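PDB 2O14: uncharacterized esterase YxiM from Bacillus subtilis, which is an uncharacterized member of the GDSL lipolytic family and probably acts as an esterase, hydrolysing ester bonds in substrates not yet identified. Local coordinates for residues 169-174 and 340-345. Numbering follows the deposited sequence.
Sequences GDSTVC and TLHPNR
Ser-171 and His-342 meet here as nucleophile and base of a Ser-His-Asp catalytic triad, assigned by similarity, and the contact is a worked example of how the SGNH-hydrolase fold builds an active site from two distant loops. The GDS sequence lies at the C-terminal end of strand 164-169 of the parallel sheet; the His loop leads into helix 345-361. The serine approaches the imidazole obliquely, with its CB 3.6 Å from His-342 CD2. Its hydroxyl stands back: Ser-171 OG lies 4.1 Å from His-342 NE2, too far for a hydrogen bond, and makes a weak one to the backbone N of Gly-209. On the far side of the imidazole, ND1 is hydrogen-bonded to Asp-339, the third member of the triad, which limits the turning of the ring.

Beside this pair, Thr-172 adds much of the packing. Its OG1 sits between the backbone N and the carbonyl carbon (chi1 67°), which puts CG2 anti to the carbonyl carbon, in apolar contact with Pro-343 CD at 3.7 Å and 3.6 Å from the carbonyl O of Leu-341. The same rotation delivers OG1 to the syn lone pair of Asp-170 OD1 at 2.9 Å, while the backbone N of Thr-172 reaches that oxygen from the anti side, closing an Asx turn. An alanine here would probably open a gap against Pro-343 and deprive Asp-170 OD1 of its hydroxyl donor, leaving it the backbone N-H of the turn.

A water adds a polar link, lying within hydrogen-bonding distance of Ser-171 O (3.1 Å) and Pro-343 O. Across this contact the two loops meet through carbon contacts and a shared water, while Asp-339 holds the ring from its other nitrogen. Ser-171 OG is turned away from the imidazole, and a large rotation about chi1, probably with other adjustment, would be needed to bring it to NE2.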
loop_
_atom_site.group_PDB
_atom_site.type_symbol
_atom_site.label_atom_id
_atom_site.label_comp_id
_atom_site.label_asym_id
_atom_site.label_seq_id
_atom_site.Cartn_x
_atom_site.Cartn_y
_atom_site.Cartn_z
ATOM N N GLY A 169 -6.782 -0.073 4.052
ATOM C CA GLY A 169 -7.019 0.854 5.146
ATOM C C GLY A 169 -6.971 2.314 4.751
ATOM O O GLY A 169 -6.997 2.646 3.562
ATOM N N ASP A 170 -6.901 3.185 5.756
ATOM C CA ASP A 170 -6.853 4.628 5.542
ATOM C C ASP A 170 -5.539 5.248 6.029
ATOM O O ASP A 170 -4.492 4.597 6.024
ATOM C CB ASP A 170 -8.029 5.308 6.253
ATOM C CG ASP A 170 -8.121 4.928 7.726
ATOM O OD1 ASP A 170 -7.061 4.772 8.366
ATOM O OD2 ASP A 170 -9.253 4.799 8.245
ATOM N N SER A 171 -5.610 6.509 6.457
ATOM C CA SER A 171 -4.450 7.251 6.948
ATOM C C SER A 171 -3.765 6.646 8.180
ATOM O O SER A 171 -2.566 6.860 8.396
ATOM C CB SER A 171 -4.856 8.691 7.277
ATOM O OG SER A 171 -5.350 9.366 6.134
ATOM N N THR A 172 -4.513 5.911 8.998
ATOM C CA THR A 172 -3.920 5.311 10.191
ATOM C C THR A 172 -3.310 3.944 9.883
ATOM O O THR A 172 -2.700 3.324 10.758
ATOM C CB THR A 172 -4.961 5.147 11.329
ATOM O OG1 THR A 172 -5.953 4.183 10.951
ATOM C CG2 THR A 172 -5.648 6.473 11.616
ATOM N N VAL A 173 -3.458 3.495 8.636
ATOM C CA VAL A 173 -2.952 2.191 8.198
ATOM C C VAL A 173 -1.901 2.246 7.084
ATOM O O VAL A 173 -0.965 1.443 7.059
ATOM C CB VAL A 173 -4.117 1.302 7.682
ATOM C CG1 VAL A 173 -3.592 -0.059 7.255
ATOM C CG2 VAL A 173 -5.183 1.158 8.759
ATOM N N CYS A 174 -2.060 3.200 6.172
ATOM C CA CYS A 174 -1.179 3.345 5.011
ATOM C C CYS A 174 0.298 3.613 5.263
ATOM O O CYS A 174 0.733 3.836 6.397
ATOM C CB CYS A 174 -1.716 4.443 4.087
ATOM S SG CYS A 174 -1.522 6.112 4.739
ATOM N N THR A 340 -5.154 14.272 17.124
ATOM C CA THR A 340 -5.675 13.173 17.931
ATOM C C THR A 340 -6.186 11.986 17.123
ATOM O O THR A 340 -6.701 11.024 17.694
ATOM C CB THR A 340 -6.822 13.649 18.839
ATOM O OG1 THR A 340 -7.943 14.035 18.030
ATOM C CG2 THR A 340 -6.374 14.834 19.683
ATOM N N LEU A 341 -6.047 12.040 15.803
ATOM C CA LEU A 341 -6.533 10.947 14.968
ATOM C C LEU A 341 -5.441 10.099 14.331
ATOM O O LEU A 341 -5.567 8.879 14.258
ATOM C CB LEU A 341 -7.447 11.493 13.868
ATOM C CG LEU A 341 -8.073 10.447 12.935
ATOM C CD1 LEU A 341 -9.008 9.543 13.727
ATOM C CD2 LEU A 341 -8.841 11.149 11.816
ATOM N N HIS A 342 -4.370 10.741 13.880
ATOM C CA HIS A 342 -3.279 10.034 13.214
ATOM C C HIS A 342 -2.116 9.607 14.099
ATOM O O HIS A 342 -1.442 10.439 14.710
ATOM C CB HIS A 342 -2.740 10.886 12.061
ATOM C CG HIS A 342 -3.795 11.308 11.089
ATOM N ND1 HIS A 342 -4.155 12.626 10.907
ATOM C CD2 HIS A 342 -4.594 10.583 10.271
ATOM C CE1 HIS A 342 -5.131 12.695 10.019
ATOM N NE2 HIS A 342 -5.416 11.469 9.617
ATOM N N PRO A 343 -1.861 8.292 14.174
ATOM C CA PRO A 343 -0.758 7.783 14.993
ATOM C C PRO A 343 0.565 8.212 14.369
ATOM O O PRO A 343 0.630 8.464 13.162
ATOM C CB PRO A 343 -0.934 6.266 14.915
ATOM C CG PRO A 343 -2.395 6.092 14.640
ATOM C CD PRO A 343 -2.670 7.182 13.643
ATOM N N ASN A 344 1.608 8.326 15.186
ATOM C CA ASN A 344 2.920 8.664 14.654
ATOM C C ASN A 344 3.608 7.314 14.504
ATOM O O ASN A 344 2.964 6.277 14.664
ATOM C CB ASN A 344 3.712 9.562 15.611
ATOM C CG ASN A 344 3.786 9.003 17.020
ATOM O OD1 ASN A 344 3.928 7.797 17.223
ATOM N ND2 ASN A 344 3.707 9.889 18.005
ATOM N N ARG A 345 4.901 7.311 14.204
ATOM C CA ARG A 345 5.614 6.051 14.041
ATOM C C ARG A 345 5.501 5.159 15.286
ATOM O O ARG A 345 5.228 3.958 15.176
ATOM C CB ARG A 345 7.084 6.324 13.705
ATOM C CG ARG A 345 7.940 5.072 13.546
ATOM C CD ARG A 345 9.277 5.415 12.920
ATOM N NE ARG A 345 9.141 5.721 11.498
ATOM C CZ ARG A 345 9.116 4.804 10.535
ATOM N NH1 ARG A 345 9.226 3.520 10.839
ATOM N NH2 ARG A 345 8.969 5.171 9.271
HETATM O O HOH W 1 -1.187 8.100 10.858
#